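Side-chain contact in TIR-like domain-containing protein (Prevotella corporis, PDB 7EBD), which belongs to the prokaryotic STING family and holds a bound C2E in a pocket of its STING domain: residues R139-Q142 and L143-E147. Numbering follows the deposited sequence.
Sequences RVLQ and LLINE
Q142 reaches one turn forward to N146: its NE2 donates to OD1 of N146 at 3.1 Å, with an N-H...O angle of 144°. The donor sits 43° above the carbonyl plane of N146, not on a lone pair. The Q142 chain, CG anti to the backbone N, bends at chi2, and the amide rotation at chi3 (70°) turns NE2 toward N146. CG2 of I145 lies 3.9 Å from the same NE2 of Q142. Q142 and N146 are also tied through the backbone, N146 N to Q142 O at 2.9 Å. On the inner side, CD1 of I145 rests on CG of L141 at 3.8 Å, the two side chains crossing at a slant. V140 and L144 run side by side, CG1 to CD1 4.1 Å. L143 brings CD1 to within 3.5 Å of NH1 of R139, whose NH2 is hydrogen-bonded to N136. Beyond this shell, V140, L141 and L144 pack on helix 6-28, with L141 touching the pocket residue Y14; L141, Q142 and I145 meet strand 155-157, the outermost strand of the mixed sheet within the chain. These are i to i+4 contacts, with one i to i+3, in the last turns of helix 124-146 of the STING domain fold.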
ATOM      1  N   ARG A 139      12.099   6.048  11.867  1.00 20.55           N
ATOM      2  CA  ARG A 139      12.898   5.216  12.762  1.00 23.88           C
ATOM      3  C   ARG A 139      12.573   3.739  12.577  1.00 26.82           C
ATOM      4  O   ARG A 139      13.479   2.901  12.489  1.00 36.28           O
ATOM      5  CB  ARG A 139      12.665   5.638  14.213  1.00 22.37           C
ATOM      6  CG  ARG A 139      13.387   4.772  15.233  1.00 26.44           C
ATOM      7  CD  ARG A 139      12.927   5.075  16.651  1.00 42.60           C
ATOM      8  NE  ARG A 139      11.526   4.715  16.862  1.00 54.78           N
ATOM      9  CZ  ARG A 139      11.116   3.517  17.270  1.00 51.59           C
ATOM     10  NH1 ARG A 139      11.999   2.557  17.514  1.00 51.76           N
ATOM     11  NH2 ARG A 139       9.821   3.279  17.437  1.00 44.62           N
ATOM     12  N   VAL A 140      11.283   3.400  12.514  1.00 33.25           N
ATOM     13  CA  VAL A 140      10.896   2.004  12.326  1.00 22.99           C
ATOM     14  C   VAL A 140      11.356   1.503  10.963  1.00 22.33           C
ATOM     15  O   VAL A 140      11.849   0.373  10.834  1.00 27.48           O
ATOM     16  CB  VAL A 140       9.376   1.834  12.510  1.00 27.61           C
ATOM     17  CG1 VAL A 140       8.953   0.414  12.168  1.00 29.75           C
ATOM     18  CG2 VAL A 140       8.973   2.182  13.936  1.00 22.35           C
ATOM     19  N   LEU A 141      11.212   2.334   9.925  1.00 18.31           N
ATOM     20  CA  LEU A 141      11.655   1.928   8.596  1.00 25.10           C
ATOM     21  C   LEU A 141      13.160   1.699   8.565  1.00 21.43           C
ATOM     22  O   LEU A 141      13.634   0.734   7.957  1.00 27.03           O
ATOM     23  CB  LEU A 141      11.247   2.974   7.559  1.00 20.93           C
ATOM     24  CG  LEU A 141      11.563   2.624   6.102  1.00 21.21           C
ATOM     25  CD1 LEU A 141      10.861   1.335   5.692  1.00 15.24           C
ATOM     26  CD2 LEU A 141      11.186   3.762   5.166  1.00 13.38           C
ATOM     27  N   GLN A 142      13.928   2.570   9.226  1.00 25.19           N
ATOM     28  CA  GLN A 142      15.375   2.400   9.256  1.00 13.81           C
ATOM     29  C   GLN A 142      15.768   1.149  10.032  1.00 23.23           C
ATOM     30  O   GLN A 142      16.694   0.431   9.635  1.00 21.71           O
ATOM     31  CB  GLN A 142      16.035   3.638   9.865  1.00 22.10           C
ATOM     32  CG  GLN A 142      17.548   3.648   9.749  1.00 18.80           C
ATOM     33  CD  GLN A 142      18.009   3.743   8.308  1.00 20.85           C
ATOM     34  OE1 GLN A 142      17.856   4.781   7.666  1.00 27.49           O
ATOM     35  NE2 GLN A 142      18.573   2.657   7.792  1.00 20.97           N
ATOM     36  N   LEU A 143      15.073   0.870  11.139  1.00 24.98           N
ATOM     37  CA  LEU A 143      15.348  -0.350  11.891  1.00 26.34           C
ATOM     38  C   LEU A 143      15.057  -1.589  11.056  1.00 31.23           C
ATOM     39  O   LEU A 143      15.814  -2.566  11.098  1.00 31.63           O
ATOM     40  CB  LEU A 143      14.528  -0.370  13.183  1.00 24.19           C
ATOM     41  CG  LEU A 143      14.922   0.638  14.265  1.00 39.49           C
ATOM     42  CD1 LEU A 143      13.944   0.592  15.430  1.00 43.34           C
ATOM     43  CD2 LEU A 143      16.340   0.376  14.748  1.00 38.07           C
ATOM     44  N   LEU A 144      13.972  -1.564  10.278  1.00 27.11           N
ATOM     45  CA  LEU A 144      13.664  -2.701   9.415  1.00 20.25           C
ATOM     46  C   LEU A 144      14.677  -2.830   8.284  1.00 22.19           C
ATOM     47  O   LEU A 144      15.031  -3.946   7.883  1.00 18.98           O
ATOM     48  CB  LEU A 144      12.246  -2.573   8.857  1.00 18.41           C
ATOM     49  CG  LEU A 144      11.118  -2.643   9.887  1.00 24.24           C
ATOM     50  CD1 LEU A 144       9.770  -2.397   9.229  1.00 22.44           C
ATOM     51  CD2 LEU A 144      11.129  -3.986  10.601  1.00 31.13           C
ATOM     52  N   ILE A 145      15.158  -1.700   7.762  1.00 19.96           N
ATOM     53  CA  ILE A 145      16.159  -1.728   6.700  1.00 24.25           C
ATOM     54  C   ILE A 145      17.468  -2.314   7.214  1.00 29.53           C
ATOM     55  O   ILE A 145      18.119  -3.113   6.529  1.00 25.92           O
ATOM     56  CB  ILE A 145      16.358  -0.315   6.123  1.00 16.30           C
ATOM     57  CG1 ILE A 145      15.151   0.092   5.277  1.00 11.01           C
ATOM     58  CG2 ILE A 145      17.644  -0.233   5.313  1.00 18.25           C
ATOM     59  CD1 ILE A 145      15.087   1.573   4.973  1.00 13.57           C
ATOM     60  N   ASN A 146      17.866  -1.941   8.435  1.00 32.32           N
ATOM     61  CA  ASN A 146      19.136  -2.412   8.977  1.00 37.90           C
ATOM     62  C   ASN A 146      19.126  -3.915   9.227  1.00 37.32           C
ATOM     63  O   ASN A 146      20.186  -4.551   9.205  1.00 32.89           O
ATOM     64  CB  ASN A 146      19.469  -1.663  10.266  1.00 30.95           C
ATOM     65  CG  ASN A 146      19.755  -0.194  10.027  1.00 38.98           C
ATOM     66  OD1 ASN A 146      20.102   0.209   8.916  1.00 33.51           O
ATOM     67  ND2 ASN A 146      19.618   0.614  11.072  1.00 44.37           N
ATOM     68  N   GLU A 147      17.955  -4.498   9.469  1.00 38.13           N
ATOM     69  CA  GLU A 147      17.836  -5.927   9.727  1.00 39.77           C
ATOM     70  C   GLU A 147      17.664  -6.746   8.454  1.00 28.44           C
ATOM     71  O   GLU A 147      17.393  -7.947   8.535  1.00 44.59           O
ATOM     72  CB  GLU A 147      16.668  -6.193  10.681  1.00 28.36           C
ATOM     73  CG  GLU A 147      16.886  -5.640  12.079  1.00 39.18           C
ATOM     74  CD  GLU A 147      15.668  -5.790  12.966  1.00 66.13           C
ATOM     75  OE1 GLU A 147      15.158  -4.763  13.465  1.00 76.72           O
ATOM     76  OE2 GLU A 147      15.211  -6.935  13.158  1.00 80.08           O
TER